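PDB 2WDC: sulfur oxidation protein soxB from Thermus thermophilus, which probably acts as a dimanganese hydrolase of the 5'-nucleotidase family in bacterial sulfur oxidation. Local coordinates for residues V366-L371 with V537-V542; I449-F454 with A480-R485. All coordinates share one frame; numbering follows the deposited sequence.

Interaction 1: V366-L371 with V537-V542; sequences VSETLL and VGRVRV
Glu368 has CG anti to its carbonyl carbon (chi1 -62°), which sends the chain, extended beyond CG (chi2 -175°), toward 537-542, its carboxylate between two arginines. Arg539 bends at chi3 (84°), whereas Arg541 stays stretched from CG to NE; both cross the glutamate at about a right angle. Arg539 NE gives a nearly straight bond to Glu368 OE2, 2.9 Å, on the anti lone pair and in the guanidinium plane; Arg541 NH1 meets Glu368 OE1 at 3.1 Å, tilted out of both planes. Val366 CB lies over one face of the Arg539 guanidinium, Thr369 CG2 over the centre of that of Arg541.

Beneath, 365-367 and 539-540 pair as parallel strands: Val540 N bonds Val366 O at 3.0 Å, and Glu368 N bonds Val540 O at 2.9 Å. Past them Thr369 OG1 donates to Val542 O, 2.8 Å, from above the carbonyl plane, and a water links Ser367 OG, Thr369 OG1 and Val542 N. On the face that carries Ser367, Val540 packs on Leu384 of helix 380-392; Val542, beyond the strand, touches the same leucine. Two guanidiniums would favour a charged Glu368, though a bound acetate lies close by, and charge would then reinforce the backbone pairing.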
loop_
_atom_site.group_PDB
_atom_site.type_symbol
_atom_site.label_atom_id
_atom_site.label_comp_id
_atom_site.label_asym_id
_atom_site.label_seq_id
_atom_site.Cartn_x
_atom_site.Cartn_y
_atom_site.Cartn_z
ATOM N N VAL A 366 -19.853 0.998 -16.844
ATOM C CA VAL A 366 -18.950 2.071 -17.245
ATOM C C VAL A 366 -19.010 3.166 -16.190
ATOM O O VAL A 366 -20.084 3.535 -15.733
ATOM C CB VAL A 366 -19.333 2.642 -18.623
ATOM C CG1 VAL A 366 -18.554 3.937 -18.893
ATOM C CG2 VAL A 366 -19.063 1.613 -19.706
ATOM N N SER A 367 -17.854 3.705 -15.809
ATOM C CA SER A 367 -17.840 4.805 -14.856
ATOM C C SER A 367 -17.717 6.107 -15.633
ATOM O O SER A 367 -16.823 6.249 -16.466
ATOM C CB SER A 367 -16.649 4.694 -13.895
ATOM O OG SER A 367 -16.689 5.760 -12.967
ATOM N N GLU A 368 -18.615 7.049 -15.370
ATOM C CA GLU A 368 -18.580 8.323 -16.080
ATOM C C GLU A 368 -17.591 9.312 -15.462
ATOM O O GLU A 368 -17.196 10.294 -16.098
ATOM C CB GLU A 368 -19.986 8.931 -16.152
ATOM C CG GLU A 368 -20.946 8.050 -16.919
ATOM C CD GLU A 368 -22.306 8.688 -17.113
ATOM O OE1 GLU A 368 -22.535 9.794 -16.578
ATOM O OE2 GLU A 368 -23.158 8.056 -17.775
ATOM N N THR A 369 -17.171 9.036 -14.232
ATOM C CA THR A 369 -16.250 9.924 -13.529
ATOM C C THR A 369 -15.095 9.154 -12.892
ATOM O O THR A 369 -15.095 7.924 -12.815
ATOM C CB THR A 369 -16.984 10.752 -12.458
ATOM O OG1 THR A 369 -17.547 9.861 -11.499
ATOM C CG2 THR A 369 -18.105 11.597 -13.085
ATOM N N LEU A 370 -14.102 9.907 -12.440
ATOM C CA LEU A 370 -12.925 9.326 -11.825
ATOM C C LEU A 370 -13.263 8.600 -10.525
ATOM O O LEU A 370 -13.829 9.189 -9.604
ATOM C CB LEU A 370 -11.922 10.446 -11.525
ATOM C CG LEU A 370 -10.554 10.040 -10.968
ATOM C CD1 LEU A 370 -9.718 9.329 -12.010
ATOM C CD2 LEU A 370 -9.851 11.293 -10.442
ATOM N N LEU A 371 -12.877 7.329 -10.450
ATOM C CA LEU A 371 -13.025 6.563 -9.210
ATOM C C LEU A 371 -11.638 6.340 -8.623
ATOM O O LEU A 371 -10.809 5.638 -9.211
ATOM C CB LEU A 371 -13.694 5.212 -9.464
ATOM C CG LEU A 371 -15.122 5.314 -9.998
ATOM C CD1 LEU A 371 -15.625 3.934 -10.391
ATOM C CD2 LEU A 371 -16.042 5.986 -8.969
ATOM N N VAL A 537 -27.071 -1.527 -12.665
ATOM C CA VAL A 537 -27.058 -0.127 -13.095
ATOM C C VAL A 537 -26.437 0.166 -14.464
ATOM O O VAL A 537 -26.836 1.131 -15.126
ATOM C CB VAL A 537 -26.535 0.822 -11.996
ATOM C CG1 VAL A 537 -27.325 0.635 -10.706
ATOM C CG2 VAL A 537 -25.053 0.592 -11.749
ATOM N N GLY A 538 -25.444 -0.617 -14.874
ATOM C CA GLY A 538 -24.803 -0.447 -16.169
ATOM C C GLY A 538 -23.810 0.706 -16.255
ATOM O O GLY A 538 -22.784 0.583 -16.912
ATOM N N ARG A 539 -24.152 1.828 -15.631
ATOM C CA ARG A 539 -23.289 3.011 -15.630
ATOM C C ARG A 539 -23.365 3.682 -14.268
ATOM O O ARG A 539 -24.421 3.705 -13.629
ATOM C CB ARG A 539 -23.745 4.009 -16.709
ATOM C CG ARG A 539 -23.489 3.548 -18.129
ATOM C CD ARG A 539 -23.942 4.597 -19.138
ATOM N NE ARG A 539 -22.931 5.626 -19.360
ATOM C CZ ARG A 539 -21.904 5.497 -20.196
ATOM N NH1 ARG A 539 -21.734 4.373 -20.875
ATOM N NH2 ARG A 539 -21.045 6.498 -20.351
ATOM N N VAL A 540 -22.236 4.219 -13.812
ATOM C CA VAL A 540 -22.206 4.937 -12.547
ATOM C C VAL A 540 -21.624 6.324 -12.771
ATOM O O VAL A 540 -20.893 6.542 -13.733
ATOM C CB VAL A 540 -21.441 4.177 -11.451
ATOM C CG1 VAL A 540 -22.162 2.886 -11.100
ATOM C CG2 VAL A 540 -20.027 3.894 -11.882
ATOM N N ARG A 541 -21.984 7.254 -11.894
ATOM C CA ARG A 541 -21.494 8.624 -11.983
ATOM C C ARG A 541 -21.409 9.233 -10.594
ATOM O O ARG A 541 -22.251 10.029 -10.186
ATOM C CB ARG A 541 -22.374 9.473 -12.902
ATOM C CG ARG A 541 -21.854 10.897 -13.071
ATOM C CD ARG A 541 -22.721 11.723 -14.002
ATOM N NE ARG A 541 -22.147 13.048 -14.205
ATOM C CZ ARG A 541 -21.266 13.338 -15.155
ATOM N NH1 ARG A 541 -20.873 12.399 -16.003
ATOM N NH2 ARG A 541 -20.783 14.569 -15.263
ATOM N N VAL A 542 -20.379 8.831 -9.865
ATOM C CA VAL A 542 -20.166 9.302 -8.509
ATOM C C VAL A 542 -19.471 10.655 -8.508
ATOM O O VAL A 542 -18.329 10.772 -8.946
ATOM C CB VAL A 542 -19.343 8.275 -7.715
ATOM C CG1 VAL A 542 -19.214 8.713 -6.263
ATOM C CG2 VAL A 542 -19.976 6.903 -7.822
HETATM O O HOH W 1 -18.410 7.380 -11.440
HETATM O O HOH W 2 -15.852 11.151 -9.368
#

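Interaction 2: I449-F454 with A480-R485; sequences IASNVF and APTGER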
loop_
_atom_site.group_PDB
_atom_site.type_symbol
_atom_site.label_atom_id
_atom_site.label_comp_id
_atom_site.label_asym_id
_atom_site.label_seq_id
_atom_site.Cartn_x
_atom_site.Cartn_y
_atom_site.Cartn_z
ATOM N N ILE A 449 -10.118 5.566 15.723
ATOM C CA ILE A 449 -9.324 5.562 14.499
ATOM C C ILE A 449 -8.530 6.862 14.388
ATOM O O ILE A 449 -7.341 6.841 14.090
ATOM C CB ILE A 449 -10.200 5.374 13.270
ATOM C CG1 ILE A 449 -10.761 3.953 13.225
ATOM C CG2 ILE A 449 -9.387 5.635 12.005
ATOM C CD1 ILE A 449 -11.909 3.810 12.240
ATOM N N ALA A 450 -9.191 7.983 14.652
ATOM C CA ALA A 450 -8.528 9.288 14.588
ATOM C C ALA A 450 -7.338 9.368 15.531
ATOM O O ALA A 450 -6.319 9.976 15.199
ATOM C CB ALA A 450 -9.513 10.426 14.872
ATOM N N SER A 451 -7.447 8.734 16.697
ATOM C CA SER A 451 -6.362 8.749 17.677
ATOM C C SER A 451 -5.109 8.073 17.146
ATOM O O SER A 451 -3.992 8.459 17.489
ATOM C CB SER A 451 -6.805 8.090 18.988
ATOM O OG SER A 451 -7.812 8.857 19.620
ATOM N N ASN A 452 -5.304 7.065 16.294
ATOM C CA ASN A 452 -4.191 6.347 15.695
ATOM C C ASN A 452 -3.651 7.089 14.470
ATOM O O ASN A 452 -2.445 7.310 14.343
ATOM C CB ASN A 452 -4.628 4.938 15.279
ATOM C CG ASN A 452 -4.885 4.027 16.469
ATOM O OD1 ASN A 452 -4.066 3.936 17.385
ATOM N ND2 ASN A 452 -6.023 3.343 16.457
ATOM N N VAL A 453 -4.543 7.466 13.562
ATOM C CA VAL A 453 -4.120 8.135 12.345
ATOM C C VAL A 453 -3.456 9.479 12.604
ATOM O O VAL A 453 -2.527 9.869 11.891
ATOM C CB VAL A 453 -5.296 8.286 11.360
ATOM C CG1 VAL A 453 -4.874 9.106 10.131
ATOM C CG2 VAL A 453 -5.828 6.912 10.948
ATOM N N PHE A 454 -3.938 10.199 13.615
ATOM C CA PHE A 454 -3.421 11.538 13.882
ATOM C C PHE A 454 -2.490 11.684 15.071
ATOM O O PHE A 454 -2.228 12.801 15.519
ATOM C CB PHE A 454 -4.555 12.564 13.910
ATOM C CG PHE A 454 -5.379 12.552 12.661
ATOM C CD1 PHE A 454 -4.799 12.877 11.449
ATOM C CD2 PHE A 454 -6.690 12.093 12.676
ATOM C CE1 PHE A 454 -5.525 12.784 10.273
ATOM C CE2 PHE A 454 -7.429 12.010 11.508
ATOM C CZ PHE A 454 -6.843 12.370 10.295
ATOM N N ALA A 480 -7.018 18.352 17.786
ATOM C CA ALA A 480 -7.740 18.313 19.059
ATOM C C ALA A 480 -7.240 17.147 19.905
ATOM O O ALA A 480 -6.666 16.185 19.386
ATOM C CB ALA A 480 -9.230 18.171 18.815
ATOM N N PRO A 481 -7.473 17.209 21.224
ATOM C CA PRO A 481 -7.065 16.114 22.105
ATOM C C PRO A 481 -7.859 14.861 21.774
ATOM O O PRO A 481 -8.988 14.946 21.286
ATOM C CB PRO A 481 -7.505 16.593 23.498
ATOM C CG PRO A 481 -7.721 18.059 23.386
ATOM C CD PRO A 481 -8.085 18.336 21.953
ATOM N N THR A 482 -7.326 13.705 22.154
ATOM C CA THR A 482 -8.076 12.468 22.007
ATOM C C THR A 482 -9.386 12.629 22.769
ATOM O O THR A 482 -9.397 13.115 23.904
ATOM C CB THR A 482 -7.273 11.263 22.516
ATOM O OG1 THR A 482 -6.134 11.070 21.674
ATOM C CG2 THR A 482 -8.124 9.999 22.508
ATOM N N GLY A 483 -10.490 12.257 22.130
ATOM C CA GLY A 483 -11.821 12.385 22.692
ATOM C C GLY A 483 -12.554 13.571 22.098
ATOM O O GLY A 483 -13.781 13.672 22.185
ATOM N N GLU A 484 -11.797 14.466 21.467
ATOM C CA GLU A 484 -12.368 15.675 20.895
ATOM C C GLU A 484 -12.094 15.872 19.404
ATOM O O GLU A 484 -12.446 16.908 18.843
ATOM C CB GLU A 484 -11.888 16.899 21.684
ATOM C CG GLU A 484 -12.164 16.800 23.183
ATOM C CD GLU A 484 -11.570 17.953 23.972
ATOM O OE1 GLU A 484 -11.212 18.976 23.352
ATOM O OE2 GLU A 484 -11.463 17.837 25.215
ATOM N N ARG A 485 -11.464 14.893 18.757
ATOM C CA ARG A 485 -11.162 15.038 17.331
ATOM C C ARG A 485 -12.375 14.935 16.415
ATOM O O ARG A 485 -12.429 15.587 15.372
ATOM C CB ARG A 485 -10.097 14.034 16.884
ATOM C CG ARG A 485 -8.734 14.252 17.498
ATOM C CD ARG A 485 -7.673 13.433 16.764
ATOM N NE ARG A 485 -6.337 13.694 17.286
ATOM C CZ ARG A 485 -5.795 13.028 18.301
ATOM N NH1 ARG A 485 -6.478 12.058 18.900
ATOM N NH2 ARG A 485 -4.575 13.338 18.724
HETATM O O HOH W 3 -9.125 10.910 18.562
HETATM O O HOH W 4 -3.398 10.419 19.617
HETATM O O HOH W 5 -3.040 14.939 17.102
#
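Arg485 reaches across to the C-terminal end of helix 439-453 and lays its side chain along Ala450, Ser451 and Phe454. With CG anti to the carbonyl carbon (chi1 -66°) and the chain extended from CG to NE, its methylene CD comes to 4.0 Å from Ala450 CB, and NE lies equally far from Phe454 CB. The turn at chi4 (88°) then sets the guanidinium crosswise, sandwiched between Ala450 O of the helix on one face and Ala480 O on the other, the latter offset toward the rim; NH1 is 3.5 Å from Ser451 CA. Phe454 CB points toward 480-485, but chi1 (-55°) carries the ring away, with Ala450 CB at its edge.

No clear direct hydrogen bond crosses between the segments; water does the bridging. One water lies between Ser451 OG and Arg485 NH1, while another donates to Phe454 O and accepts from Arg485 NH2 at 2.7 Å. Both lie at the guanidinium edge, in its plane. Arg485 NH1 also bonds Thr482 OG1, 3.0 Å, tilted from that plane, and NE is held by Pro478 O. Ser451, modelled in two conformers, has Glu447 O as the other partner of OG. With an alanine here instead of Arg485, Thr482 OG1 would probably lose its donor and the two waters one anchor each, and a gap is likely to open beside Phe454 CB.

Pro481 to Glu484 form a type II beta turn with Gly483 at positive phi, and Glu447 OE2 accepts from the backbone N of both Gly483 and Arg485. The arrangement is that of a beta hairpin connection, between strands 472-476 and 486-491, docked on a helix end within the 5'-nucleotidase C-terminal domain.

Interaction 2 is nested in the chain between the two segments of interaction 1, yet their centres lie 34 Å apart and they share no helix or strand. Both are partly buried, away from the manganese site, and both rely on arginines, used differently. In interaction 1 the strands bond directly, main chain to main chain, and the charges meet a carboxylate; one side of the sheet is buried against a helix, while Arg539 lies with Val366 on the other side and Arg541 just beyond the strand, both exposed. Interaction 2 joins a helix end to a turn with less than half the buried surface; its arginine works through apolar contact and waters, and no salt bridge joins the two segments.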